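Local coordinates for colicin-B (Escherichia coli, PDB 1RH1), which kills Escherichia coli and closely related bacteria by forming channels that depolarise the cytoplasmic membrane and dissipate cellular energy, at residues L158-A161 and G162-V165; Q296-E299 and A300-A304; D307-V310 and K311-E315; K343-A346 and L347-I351. All blocks are in the same frame, centred on the assembly; numbering follows the deposited sequence.

Contact 1. Residues L158-A161 and G162-V165; sequences LPAA and GNNV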
ATOM      1  N   LEU A 158      14.739   1.088  22.961  1.00  5.55           N
ATOM      2  CA  LEU A 158      14.507   2.018  21.857  1.00  5.91           C
ATOM      3  C   LEU A 158      15.726   2.141  20.955  1.00  7.31           C
ATOM      4  O   LEU A 158      16.848   2.038  21.455  1.00 11.03           O
ATOM      5  CB  LEU A 158      14.210   3.404  22.360  1.00  2.00           C
ATOM      6  CG  LEU A 158      12.883   3.615  23.000  1.00  2.78           C
ATOM      7  CD1 LEU A 158      12.866   5.020  23.542  1.00  2.00           C
ATOM      8  CD2 LEU A 158      11.768   3.339  22.002  1.00  2.00           C
ATOM      9  N   PRO A 159      15.618   2.374  19.650  1.00  6.66           N
ATOM     10  CA  PRO A 159      16.768   2.655  18.802  1.00  7.15           C
ATOM     11  C   PRO A 159      17.468   3.981  19.152  1.00 10.17           C
ATOM     12  O   PRO A 159      16.971   4.818  19.911  1.00  9.50           O
ATOM     13  CB  PRO A 159      16.194   2.652  17.418  1.00  3.10           C
ATOM     14  CG  PRO A 159      14.766   2.188  17.534  1.00  5.38           C
ATOM     15  CD  PRO A 159      14.381   2.609  18.930  1.00  5.06           C
ATOM     16  N   ALA A 160      18.671   4.171  18.605  1.00 11.83           N
ATOM     17  CA  ALA A 160      19.386   5.446  18.687  1.00 14.37           C
ATOM     18  C   ALA A 160      18.634   6.441  17.829  1.00 12.68           C
ATOM     19  O   ALA A 160      18.201   6.055  16.736  1.00  9.52           O
ATOM     20  CB  ALA A 160      20.795   5.375  18.106  1.00 16.78           C
ATOM     21  N   ALA A 161      18.514   7.706  18.273  1.00  8.31           N
ATOM     22  CA  ALA A 161      17.768   8.699  17.503  1.00  7.42           C
ATOM     23  C   ALA A 161      18.119   8.748  16.028  1.00  5.79           C
ATOM     24  O   ALA A 161      19.204   8.381  15.594  1.00  2.72           O
ATOM     25  CB  ALA A 161      17.980  10.070  18.063  1.00  3.29           C
ATOM     26  N   GLY A 162      17.134   9.099  15.222  1.00  9.70           N
ATOM     27  CA  GLY A 162      17.320   9.064  13.788  1.00 11.00           C
ATOM     28  C   GLY A 162      17.098   7.664  13.246  1.00 10.06           C
ATOM     29  O   GLY A 162      17.732   7.263  12.277  1.00 16.56           O
ATOM     30  N   ASN A 163      16.230   6.894  13.897  1.00  9.87           N
ATOM     31  CA  ASN A 163      15.810   5.590  13.433  1.00 10.21           C
ATOM     32  C   ASN A 163      14.372   5.393  13.851  1.00  9.91           C
ATOM     33  O   ASN A 163      13.883   5.983  14.821  1.00 10.51           O
ATOM     34  CB  ASN A 163      16.627   4.469  14.041  1.00 11.72           C
ATOM     35  CG  ASN A 163      18.041   4.379  13.494  1.00 15.46           C
ATOM     36  OD1 ASN A 163      18.324   3.686  12.515  1.00 15.15           O
ATOM     37  ND2 ASN A 163      18.954   5.116  14.131  1.00 22.23           N
ATOM     38  N   ASN A 164      13.689   4.557  13.072  1.00  8.08           N
ATOM     39  CA  ASN A 164      12.295   4.270  13.334  1.00  8.62           C
ATOM     40  C   ASN A 164      12.125   3.109  14.285  1.00  9.67           C
ATOM     41  O   ASN A 164      12.793   2.081  14.163  1.00 13.80           O
ATOM     42  CB  ASN A 164      11.580   3.959  12.037  1.00 10.79           C
ATOM     43  CG  ASN A 164      11.511   5.107  11.029  1.00 14.37           C
ATOM     44  OD1 ASN A 164      11.348   4.869   9.835  1.00 18.25           O
ATOM     45  ND2 ASN A 164      11.622   6.380  11.386  1.00 12.02           N
ATOM     46  N   VAL A 165      11.265   3.302  15.278  1.00  6.90           N
ATOM     47  CA  VAL A 165      10.934   2.249  16.211  1.00  4.88           C
ATOM     48  C   VAL A 165       9.591   1.618  15.832  1.00  2.00           C
ATOM     49  O   VAL A 165       8.634   2.300  15.476  1.00  3.38           O
ATOM     50  CB  VAL A 165      10.934   2.866  17.631  1.00  4.75           C
ATOM     51  CG1 VAL A 165       9.931   3.986  17.786  1.00  2.00           C
ATOM     52  CG2 VAL A 165      10.587   1.774  18.622  1.00  7.63           C
TER
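Pro159 lies against two residues of the returning chain at once. The ring's CB meets CB of Asn163 at 3.9 Å, while further round the ring CD comes to 3.7 Å from CB of Val165, with the two side chains crossing at about a right angle. Asn163 contributes polar grip as well. With CG anti to the carbonyl carbon and beside its own backbone N (chi1 -72°), the amide swings back over the bend. There ND2 donates to the carbonyl O of Ala160 over 2.9 Å, and the bond is fairly straight, N-H...O 158°. The oxygen lies close to the plane of the Asn163 amide, whereas ND2 itself is tilted 32° from the plane of the Ala160 carbonyl. Between these two residues the chain reverses in a beta turn, with Ala161 and Gly162 at its corners in type II conformation; Gly162 has the positive phi this turn requires. The turn leads into strand 163-167, which joins strand 189-201 in antiparallel fashion: Gly162 and Asn163 both bond to the backbone of Val194, and Val165 to that of Val192. Deeper in, at the base of the bend, CG2 of Val165 touches CD2 of Leu158 at 3.9 Å. Both of these residues are buried, and Val165 also packs on Val194 of the partner strand.

Contact 2. Residues Q296-E299 and A300-A304; sequences QRQE and AENNA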
ATOM      1  N   GLN A 296      -9.617  20.140  -1.023  1.00 13.24           N
ATOM      2  CA  GLN A 296      -8.402  19.775  -1.739  1.00 16.70           C
ATOM      3  C   GLN A 296      -7.927  18.394  -1.355  1.00 17.14           C
ATOM      4  O   GLN A 296      -7.600  17.580  -2.223  1.00 16.81           O
ATOM      5  CB  GLN A 296      -7.220  20.667  -1.435  1.00 21.36           C
ATOM      6  CG  GLN A 296      -6.970  21.935  -2.216  1.00 29.29           C
ATOM      7  CD  GLN A 296      -5.495  22.308  -2.084  1.00 33.68           C
ATOM      8  OE1 GLN A 296      -5.120  23.301  -1.453  1.00 35.86           O
ATOM      9  NE2 GLN A 296      -4.615  21.487  -2.670  1.00 33.72           N
ATOM     10  N   ARG A 297      -7.893  18.195  -0.019  1.00 15.48           N
ATOM     11  CA  ARG A 297      -7.443  16.948   0.577  1.00 12.16           C
ATOM     12  C   ARG A 297      -8.469  15.846   0.418  1.00 11.61           C
ATOM     13  O   ARG A 297      -8.074  14.687   0.290  1.00  9.77           O
ATOM     14  CB  ARG A 297      -7.145  17.102   2.074  1.00 12.52           C
ATOM     15  CG  ARG A 297      -6.467  15.848   2.629  1.00 13.76           C
ATOM     16  CD  ARG A 297      -5.974  16.048   4.038  1.00 15.00           C
ATOM     17  NE  ARG A 297      -5.270  14.873   4.534  1.00 12.74           N
ATOM     18  CZ  ARG A 297      -4.802  14.820   5.783  1.00 14.31           C
ATOM     19  NH1 ARG A 297      -4.948  15.827   6.652  1.00 12.99           N
ATOM     20  NH2 ARG A 297      -4.157  13.732   6.165  1.00 12.69           N
ATOM     21  N   GLN A 298      -9.767  16.164   0.396  1.00  8.79           N
ATOM     22  CA  GLN A 298     -10.748  15.120   0.206  1.00  7.22           C
ATOM     23  C   GLN A 298     -10.717  14.541  -1.195  1.00 10.00           C
ATOM     24  O   GLN A 298     -11.007  13.359  -1.342  1.00 10.58           O
ATOM     25  CB  GLN A 298     -12.142  15.622   0.479  1.00  2.00           C
ATOM     26  CG  GLN A 298     -13.080  14.448   0.690  1.00  2.00           C
ATOM     27  CD  GLN A 298     -12.575  13.449   1.725  1.00  4.16           C
ATOM     28  OE1 GLN A 298     -12.749  13.606   2.939  1.00  4.30           O
ATOM     29  NE2 GLN A 298     -11.921  12.398   1.237  1.00  2.00           N
ATOM     30  N   GLU A 299     -10.342  15.315  -2.229  1.00 11.92           N
ATOM     31  CA  GLU A 299     -10.236  14.751  -3.565  1.00 14.74           C
ATOM     32  C   GLU A 299      -8.933  14.005  -3.698  1.00 15.71           C
ATOM     33  O   GLU A 299      -8.880  12.982  -4.376  1.00 12.39           O
ATOM     34  CB  GLU A 299     -10.321  15.838  -4.634  1.00 16.93           C
ATOM     35  CG  GLU A 299     -11.653  16.615  -4.586  1.00 30.15           C
ATOM     36  CD  GLU A 299     -12.958  15.823  -4.314  1.00 37.45           C
ATOM     37  OE1 GLU A 299     -13.232  14.816  -4.999  1.00 38.53           O
ATOM     38  OE2 GLU A 299     -13.701  16.232  -3.403  1.00 39.05           O
ATOM     39  N   ALA A 300      -7.894  14.483  -2.994  1.00 12.67           N
ATOM     40  CA  ALA A 300      -6.609  13.801  -2.946  1.00 11.50           C
ATOM     41  C   ALA A 300      -6.787  12.406  -2.339  1.00 10.91           C
ATOM     42  O   ALA A 300      -6.176  11.426  -2.778  1.00 10.13           O
ATOM     43  CB  ALA A 300      -5.643  14.606  -2.090  1.00 11.24           C
ATOM     44  N   GLU A 301      -7.702  12.373  -1.355  1.00  7.13           N
ATOM     45  CA  GLU A 301      -8.121  11.177  -0.667  1.00  9.80           C
ATOM     46  C   GLU A 301      -8.886  10.224  -1.546  1.00  9.91           C
ATOM     47  O   GLU A 301      -8.483   9.069  -1.717  1.00  9.23           O
ATOM     48  CB  GLU A 301      -9.014  11.497   0.492  1.00  8.27           C
ATOM     49  CG  GLU A 301      -8.263  11.860   1.738  1.00 12.85           C
ATOM     50  CD  GLU A 301      -7.520  10.723   2.414  1.00 14.53           C
ATOM     51  OE1 GLU A 301      -6.981  10.974   3.492  1.00 15.26           O
ATOM     52  OE2 GLU A 301      -7.486   9.601   1.896  1.00 19.01           O
ATOM     53  N   ASN A 302      -9.989  10.772  -2.091  1.00  7.76           N
ATOM     54  CA  ASN A 302     -10.891  10.084  -2.983  1.00  5.76           C
ATOM     55  C   ASN A 302     -10.120   9.522  -4.141  1.00 10.97           C
ATOM     56  O   ASN A 302     -10.337   8.369  -4.492  1.00 15.74           O
ATOM     57  CB  ASN A 302     -11.929  11.020  -3.511  1.00  7.41           C
ATOM     58  CG  ASN A 302     -13.020  11.379  -2.508  1.00 14.01           C
ATOM     59  OD1 ASN A 302     -13.033  10.935  -1.354  1.00 16.01           O
ATOM     60  ND2 ASN A 302     -13.970  12.220  -2.937  1.00 14.47           N
ATOM     61  N   ASN A 303      -9.176  10.274  -4.703  1.00 11.25           N
ATOM     62  CA  ASN A 303      -8.361   9.763  -5.785  1.00  9.40           C
ATOM     63  C   ASN A 303      -7.369   8.703  -5.368  1.00 10.26           C
ATOM     64  O   ASN A 303      -7.235   7.740  -6.111  1.00 11.59           O
ATOM     65  CB  ASN A 303      -7.582  10.876  -6.448  1.00 10.25           C
ATOM     66  CG  ASN A 303      -8.394  11.794  -7.351  1.00 14.56           C
ATOM     67  OD1 ASN A 303      -7.801  12.745  -7.850  1.00 13.66           O
ATOM     68  ND2 ASN A 303      -9.698  11.598  -7.618  1.00 14.12           N
ATOM     69  N   ALA A 304      -6.668   8.830  -4.225  1.00 11.38           N
ATOM     70  CA  ALA A 304      -5.717   7.827  -3.739  1.00  9.68           C
ATOM     71  C   ALA A 304      -6.388   6.498  -3.396  1.00 13.97           C
ATOM     72  O   ALA A 304      -5.803   5.423  -3.566  1.00 10.76           O
ATOM     73  CB  ALA A 304      -5.044   8.319  -2.502  1.00  6.36           C
TER
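Gln298 reaches one turn along helix 291-340 to Asn302, its NE2 giving OD1 a weak hydrogen bond of 3.2 Å bent to 130°. The bend at chi2 (52°) turns the glutamine amide forward over the next turn, and the two amide planes end 28° apart. Its OE1 is satisfied by the backbone N of Gly178. Asn302 extends the series: its ND2 donates, again weakly, to OE1 of Glu299 at 3.4 Å, the two side chains running side by side with carboxylate and amide planes nearly perpendicular. Beneath this row the main chain is bonded regularly, for instance Asn302 N to Gln298 O at 2.9 Å. The opposite charges of Arg297 and Glu301 are close without pairing, Arg297 NE being 4.4 Å from Glu301 OE1, which lies well out of the guanidinium plane. Each is bound by the neighbouring beta-rich part instead. Arg297 holds Asp173 in a salt bridge through NH1 and the carbonyl O of Thr260 through NH2; Glu301 OE2 accepts from the backbone N of Tyr259, and OE1 shares a weak hydrogen bond with Thr260 OG1. Such i to i+4 side-chain pairing is typical of a helix surface, here on a helix that packs through Arg297 and Ala300 on Trp22 of the TonB box.

Contact 3. Residues D307-V310 and K311-E315; sequences DFRV and KKEQE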
ATOM      1  N   ASP A 307      -7.680   4.606  -6.874  1.00 15.22           N
ATOM      2  CA  ASP A 307      -6.564   4.111  -7.637  1.00 17.63           C
ATOM      3  C   ASP A 307      -5.973   2.896  -6.961  1.00 17.60           C
ATOM      4  O   ASP A 307      -5.507   1.990  -7.650  1.00 14.01           O
ATOM      5  CB  ASP A 307      -5.526   5.209  -7.779  1.00 20.89           C
ATOM      6  CG  ASP A 307      -5.978   6.437  -8.578  1.00 28.47           C
ATOM      7  OD1 ASP A 307      -6.947   6.365  -9.352  1.00 32.78           O
ATOM      8  OD2 ASP A 307      -5.343   7.486  -8.419  1.00 36.00           O
ATOM      9  N   PHE A 308      -6.028   2.859  -5.617  1.00 14.08           N
ATOM     10  CA  PHE A 308      -5.561   1.721  -4.839  1.00 12.19           C
ATOM     11  C   PHE A 308      -6.477   0.540  -5.103  1.00 15.11           C
ATOM     12  O   PHE A 308      -6.029  -0.591  -5.265  1.00 15.23           O
ATOM     13  CB  PHE A 308      -5.587   2.074  -3.369  1.00  9.01           C
ATOM     14  CG  PHE A 308      -5.383   0.898  -2.427  1.00  4.23           C
ATOM     15  CD1 PHE A 308      -4.118   0.341  -2.263  1.00  6.12           C
ATOM     16  CD2 PHE A 308      -6.465   0.392  -1.724  1.00  7.75           C
ATOM     17  CE1 PHE A 308      -3.929  -0.725  -1.392  1.00  4.21           C
ATOM     18  CE2 PHE A 308      -6.268  -0.679  -0.855  1.00  7.55           C
ATOM     19  CZ  PHE A 308      -5.005  -1.238  -0.685  1.00  7.20           C
ATOM     20  N   ARG A 309      -7.771   0.868  -5.111  1.00 14.42           N
ATOM     21  CA  ARG A 309      -8.860  -0.043  -5.396  1.00 13.45           C
ATOM     22  C   ARG A 309      -8.717  -0.654  -6.776  1.00 10.27           C
ATOM     23  O   ARG A 309      -8.973  -1.839  -6.978  1.00 12.32           O
ATOM     24  CB  ARG A 309     -10.160   0.745  -5.278  1.00 18.26           C
ATOM     25  CG  ARG A 309     -11.475   0.115  -5.722  1.00 22.88           C
ATOM     26  CD  ARG A 309     -11.733  -1.271  -5.127  1.00 30.08           C
ATOM     27  NE  ARG A 309     -11.805  -1.311  -3.674  1.00 36.89           N
ATOM     28  CZ  ARG A 309     -12.754  -2.023  -3.043  1.00 42.47           C
ATOM     29  NH1 ARG A 309     -13.683  -2.719  -3.706  1.00 43.67           N
ATOM     30  NH2 ARG A 309     -12.750  -2.088  -1.714  1.00 45.88           N
ATOM     31  N   VAL A 310      -8.304   0.155  -7.741  1.00  8.90           N
ATOM     32  CA  VAL A 310      -8.170  -0.352  -9.079  1.00  7.40           C
ATOM     33  C   VAL A 310      -6.939  -1.230  -9.162  1.00  9.18           C
ATOM     34  O   VAL A 310      -7.045  -2.335  -9.680  1.00 14.16           O
ATOM     35  CB  VAL A 310      -8.143   0.874 -10.005  1.00  4.85           C
ATOM     36  CG1 VAL A 310      -7.572   0.588 -11.380  1.00  5.17           C
ATOM     37  CG2 VAL A 310      -9.596   1.290 -10.187  1.00  2.41           C
ATOM     38  N   LYS A 311      -5.796  -0.835  -8.603  1.00  9.65           N
ATOM     39  CA  LYS A 311      -4.571  -1.612  -8.678  1.00  8.02           C
ATOM     40  C   LYS A 311      -4.767  -2.941  -7.994  1.00  4.53           C
ATOM     41  O   LYS A 311      -4.309  -3.953  -8.506  1.00  4.03           O
ATOM     42  CB  LYS A 311      -3.445  -0.818  -8.012  1.00  9.85           C
ATOM     43  CG  LYS A 311      -2.059  -1.464  -7.922  1.00 15.37           C
ATOM     44  CD  LYS A 311      -1.005  -0.553  -7.264  1.00 21.18           C
ATOM     45  CE  LYS A 311      -1.369  -0.196  -5.806  1.00 28.07           C
ATOM     46  NZ  LYS A 311      -0.582   0.909  -5.270  1.00 29.80           N
ATOM     47  N   LYS A 312      -5.521  -2.941  -6.897  1.00  4.06           N
ATOM     48  CA  LYS A 312      -5.741  -4.133  -6.105  1.00  6.65           C
ATOM     49  C   LYS A 312      -6.441  -5.227  -6.888  1.00 12.00           C
ATOM     50  O   LYS A 312      -5.898  -6.333  -6.969  1.00 13.98           O
ATOM     51  CB  LYS A 312      -6.574  -3.812  -4.886  1.00  6.59           C
ATOM     52  CG  LYS A 312      -6.171  -4.576  -3.630  1.00  6.05           C
ATOM     53  CD  LYS A 312      -7.322  -5.352  -3.021  1.00  7.06           C
ATOM     54  CE  LYS A 312      -8.557  -4.475  -2.875  1.00 13.02           C
ATOM     55  NZ  LYS A 312      -9.683  -5.206  -2.325  1.00 14.11           N
ATOM     56  N   GLU A 313      -7.604  -4.940  -7.499  1.00 11.94           N
ATOM     57  CA  GLU A 313      -8.328  -5.934  -8.280  1.00 14.17           C
ATOM     58  C   GLU A 313      -7.526  -6.369  -9.510  1.00 15.11           C
ATOM     59  O   GLU A 313      -7.476  -7.554  -9.849  1.00 14.89           O
ATOM     60  CB  GLU A 313      -9.633  -5.376  -8.740  1.00 16.07           C
ATOM     61  CG  GLU A 313     -10.481  -4.860  -7.620  1.00 22.17           C
ATOM     62  CD  GLU A 313     -11.527  -3.860  -8.111  1.00 29.62           C
ATOM     63  OE1 GLU A 313     -12.685  -3.995  -7.713  1.00 38.54           O
ATOM     64  OE2 GLU A 313     -11.201  -2.942  -8.874  1.00 31.25           O
ATOM     65  N   GLN A 314      -6.860  -5.420 -10.169  1.00 16.18           N
ATOM     66  CA  GLN A 314      -6.038  -5.697 -11.321  1.00 17.23           C
ATOM     67  C   GLN A 314      -5.028  -6.779 -10.997  1.00 19.01           C
ATOM     68  O   GLN A 314      -4.962  -7.786 -11.702  1.00 23.26           O
ATOM     69  CB  GLN A 314      -5.335  -4.427 -11.717  1.00 23.82           C
ATOM     70  CG  GLN A 314      -4.153  -4.505 -12.686  1.00 32.22           C
ATOM     71  CD  GLN A 314      -3.172  -3.346 -12.490  1.00 38.96           C
ATOM     72  OE1 GLN A 314      -2.111  -3.509 -11.879  1.00 41.63           O
ATOM     73  NE2 GLN A 314      -3.502  -2.141 -12.981  1.00 42.79           N
ATOM     74  N   GLU A 315      -4.308  -6.630  -9.888  1.00 17.98           N
ATOM     75  CA  GLU A 315      -3.258  -7.576  -9.562  1.00 16.67           C
ATOM     76  C   GLU A 315      -3.767  -8.875  -8.989  1.00 17.73           C
ATOM     77  O   GLU A 315      -3.160  -9.932  -9.166  1.00 14.74           O
ATOM     78  CB  GLU A 315      -2.315  -6.968  -8.575  1.00 17.94           C
ATOM     79  CG  GLU A 315      -1.736  -5.680  -9.120  1.00 25.11           C
ATOM     80  CD  GLU A 315      -0.915  -4.865  -8.127  1.00 29.63           C
ATOM     81  OE1 GLU A 315      -1.171  -4.937  -6.919  1.00 28.63           O
ATOM     82  OE2 GLU A 315      -0.024  -4.139  -8.584  1.00 32.15           O
TER
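The guanidinium of Arg309 has the ammonium of Lys312 over one face, NZ standing 4.4 Å from NH2, while the carboxylate of Glu313 approaches obliquely, its plane turned 68° from that of the guanidinium. Lys312 and Glu313 follow Arg309 by about one turn of helix 291-340, the long helix that runs from the beta-rich half of the molecule to the helical pore-forming domain, and this is a largely solvent-facing part of it. The two positive groups have a reason to be together: Glu116, in a loop, makes a salt bridge to Lys312 NZ through OE2 and a long, weak ion pair to Arg309 NH2 through OE1. Shared in this way, the carboxylate probably offsets the charges on both. The ring of Phe308 also lies on that side, touching Glu116 and Arg119. Glu313 is less firmly engaged with the arginine, since its OE1 is 4.3 Å from Arg309 NH1, too far for a salt bridge. It does touch the aliphatic part, OE1 lying 3.9 Å from Arg309 CD, which the bend at chi2 (51°) places there. Regular backbone bonds run beneath, such as Gln314 N to Val310 O at 3.1 Å, but Glu313 N to Arg309 O is weak at 3.4 Å. OE2 of Glu313, another acceptor, lies 3.1 Å from that carbonyl O of Arg309, and the two are not hydrogen-bonded.

Contact 4. Residues K343-A346 and L347-I351; sequences KYKA and LSREI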
ATOM      1  N   LYS A 343       9.989 -36.274 -19.987  1.00 22.78           N
ATOM      2  CA  LYS A 343      10.766 -35.132 -20.448  1.00 22.32           C
ATOM      3  C   LYS A 343       9.784 -34.052 -20.954  1.00 21.90           C
ATOM      4  O   LYS A 343      10.035 -32.836 -20.882  1.00 20.42           O
ATOM      5  CB  LYS A 343      11.698 -35.629 -21.541  1.00 21.04           C
ATOM      6  CG  LYS A 343      13.125 -35.107 -21.387  1.00 22.77           C
ATOM      7  CD  LYS A 343      14.213 -36.061 -21.909  1.00 24.84           C
ATOM      8  CE  LYS A 343      14.258 -36.274 -23.432  1.00 30.01           C
ATOM      9  NZ  LYS A 343      13.116 -36.986 -24.002  1.00 30.32           N
ATOM     10  N   TYR A 344       8.615 -34.531 -21.429  1.00 20.39           N
ATOM     11  CA  TYR A 344       7.509 -33.675 -21.794  1.00 16.24           C
ATOM     12  C   TYR A 344       6.944 -33.145 -20.488  1.00 18.31           C
ATOM     13  O   TYR A 344       6.840 -31.930 -20.400  1.00 21.48           O
ATOM     14  CB  TYR A 344       6.416 -34.430 -22.541  1.00 14.14           C
ATOM     15  CG  TYR A 344       5.288 -33.481 -22.917  1.00 13.40           C
ATOM     16  CD1 TYR A 344       5.443 -32.645 -24.020  1.00 11.71           C
ATOM     17  CD2 TYR A 344       4.134 -33.395 -22.129  1.00 14.68           C
ATOM     18  CE1 TYR A 344       4.452 -31.714 -24.335  1.00 11.66           C
ATOM     19  CE2 TYR A 344       3.148 -32.461 -22.437  1.00 12.80           C
ATOM     20  CZ  TYR A 344       3.320 -31.629 -23.539  1.00 10.69           C
ATOM     21  OH  TYR A 344       2.361 -30.697 -23.848  1.00 11.99           O
ATOM     22  N   LYS A 345       6.579 -33.946 -19.474  1.00 15.62           N
ATOM     23  CA  LYS A 345       6.082 -33.443 -18.188  1.00 16.06           C
ATOM     24  C   LYS A 345       6.884 -32.306 -17.532  1.00 17.81           C
ATOM     25  O   LYS A 345       6.335 -31.352 -16.967  1.00 15.10           O
ATOM     26  CB  LYS A 345       6.019 -34.557 -17.143  1.00 18.72           C
ATOM     27  CG  LYS A 345       4.962 -35.611 -17.310  1.00 21.86           C
ATOM     28  CD  LYS A 345       4.808 -36.317 -15.977  1.00 22.61           C
ATOM     29  CE  LYS A 345       3.631 -37.296 -16.028  1.00 28.43           C
ATOM     30  NZ  LYS A 345       3.882 -38.403 -16.938  1.00 29.47           N
ATOM     31  N   ALA A 346       8.216 -32.432 -17.624  1.00 17.31           N
ATOM     32  CA  ALA A 346       9.175 -31.495 -17.053  1.00 14.82           C
ATOM     33  C   ALA A 346       9.172 -30.121 -17.679  1.00 14.34           C
ATOM     34  O   ALA A 346       9.379 -29.112 -16.995  1.00 13.88           O
ATOM     35  CB  ALA A 346      10.568 -32.046 -17.190  1.00 18.26           C
ATOM     36  N   LEU A 347       8.979 -30.135 -19.015  1.00 14.75           N
ATOM     37  CA  LEU A 347       8.794 -28.913 -19.791  1.00 11.47           C
ATOM     38  C   LEU A 347       7.508 -28.250 -19.306  1.00  9.87           C
ATOM     39  O   LEU A 347       7.586 -27.103 -18.901  1.00 11.31           O
ATOM     40  CB  LEU A 347       8.693 -29.241 -21.272  1.00  3.52           C
ATOM     41  CG  LEU A 347       8.359 -28.123 -22.241  1.00  2.00           C
ATOM     42  CD1 LEU A 347       9.493 -27.139 -22.394  1.00  4.68           C
ATOM     43  CD2 LEU A 347       8.103 -28.751 -23.573  1.00  2.86           C
ATOM     44  N   SER A 348       6.337 -28.892 -19.262  1.00  5.70           N
ATOM     45  CA  SER A 348       5.145 -28.281 -18.703  1.00  8.91           C
ATOM     46  C   SER A 348       5.372 -27.684 -17.328  1.00 13.78           C
ATOM     47  O   SER A 348       4.877 -26.576 -17.132  1.00 15.18           O
ATOM     48  CB  SER A 348       4.029 -29.286 -18.604  1.00  8.62           C
ATOM     49  OG  SER A 348       3.617 -29.561 -19.933  1.00 15.50           O
ATOM     50  N   ARG A 349       6.164 -28.303 -16.414  1.00 14.52           N
ATOM     51  CA  ARG A 349       6.468 -27.691 -15.115  1.00 15.65           C
ATOM     52  C   ARG A 349       7.065 -26.321 -15.405  1.00 11.77           C
ATOM     53  O   ARG A 349       6.519 -25.336 -14.924  1.00  7.91           O
ATOM     54  CB  ARG A 349       7.532 -28.415 -14.268  1.00 22.11           C
ATOM     55  CG  ARG A 349       7.461 -29.908 -13.969  1.00 31.03           C
ATOM     56  CD  ARG A 349       6.254 -30.387 -13.171  1.00 37.18           C
ATOM     57  NE  ARG A 349       5.360 -31.226 -13.980  1.00 43.60           N
ATOM     58  CZ  ARG A 349       5.122 -32.538 -13.773  1.00 44.32           C
ATOM     59  NH1 ARG A 349       5.696 -33.229 -12.778  1.00 44.86           N
ATOM     60  NH2 ARG A 349       4.265 -33.171 -14.576  1.00 46.54           N
ATOM     61  N   GLU A 350       8.102 -26.274 -16.265  1.00  9.24           N
ATOM     62  CA  GLU A 350       8.729 -25.030 -16.721  1.00  8.69           C
ATOM     63  C   GLU A 350       7.772 -24.015 -17.346  1.00 10.33           C
ATOM     64  O   GLU A 350       7.818 -22.852 -16.949  1.00  9.00           O
ATOM     65  CB  GLU A 350       9.808 -25.301 -17.759  1.00 11.48           C
ATOM     66  CG  GLU A 350      11.116 -25.881 -17.279  1.00 21.28           C
ATOM     67  CD  GLU A 350      12.021 -24.852 -16.621  1.00 25.98           C
ATOM     68  OE1 GLU A 350      12.036 -24.760 -15.388  1.00 31.23           O
ATOM     69  OE2 GLU A 350      12.714 -24.139 -17.353  1.00 31.85           O
ATOM     70  N   ILE A 351       6.882 -24.371 -18.288  1.00  7.33           N
ATOM     71  CA  ILE A 351       5.989 -23.384 -18.870  1.00  7.18           C
ATOM     72  C   ILE A 351       5.048 -22.891 -17.794  1.00  7.86           C
ATOM     73  O   ILE A 351       4.915 -21.681 -17.622  1.00  8.36           O
ATOM     74  CB  ILE A 351       5.204 -23.978 -20.044  1.00  2.45           C
ATOM     75  CG1 ILE A 351       6.171 -24.334 -21.156  1.00  2.00           C
ATOM     76  CG2 ILE A 351       4.211 -22.975 -20.571  1.00  2.00           C
ATOM     77  CD1 ILE A 351       5.565 -24.667 -22.535  1.00  2.00           C
TER
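This is packing along one helix, 342-357 of the pore-forming domain, where Lys345 and Arg349 lie side by side one turn apart and Tyr344 meets Ser348. The helix is built into a bundle: Tyr344 touches helices 291-340, 479-495 and 500-510, while Leu347 packs on Phe501 and Leu505 of the last. The arginine runs alongside the lysine stem and laps over it, Arg349 NH2 resting 3.4 Å from Lys345 CB and 3.5 Å from Lys345 CD. Bends at chi2 and chi3 fold the guanidinium down until one face covers the Lys345 carbonyl carbon. On the buried side, OG of Ser348 comes obliquely to the Tyr344 ring, 3.9 Å from CE2. The ring points into the bundle because chi1 of -179° sets CG anti to the backbone N, and its OH bonds to the carbonyl O of Gly486. The helical backbone bonding is uneven at the start: Leu347 N bonds only weakly to Lys343 O, at 3.4 Å, and weakly also to Tyr344 O, whereas Glu350 N to Ala346 O is a sound 3.2 Å. The two cationic tips stay 5.8 Å apart, NZ of Lys345 to NH2 of Arg349. Lys345 is paired with Asp342 and Arg349 with Asp334, so the guanidinium can probably rest on the lysine's methylenes at little electrostatic cost.

Three of the four contacts follow the helical path that leads out of the beta-rich half, and contact 1 stands apart from it where strand 163-167 pairs with strand 189-201, its centre 32 Å from that of contact 2. Contacts 2 and 3 lie on the same helix, 291-340, with centres 17 Å apart: the first is packed against the TonB box, the second is largely exposed. Helix 342-357, carrying contact 4, comes next in the chain and packs back on helix 291-340. Even so, contacts 3 and 4 are about 17 Å apart at their nearest atoms. From the sheet turn of contact 1 to the bundle of contact 4 the centres span 50 Å.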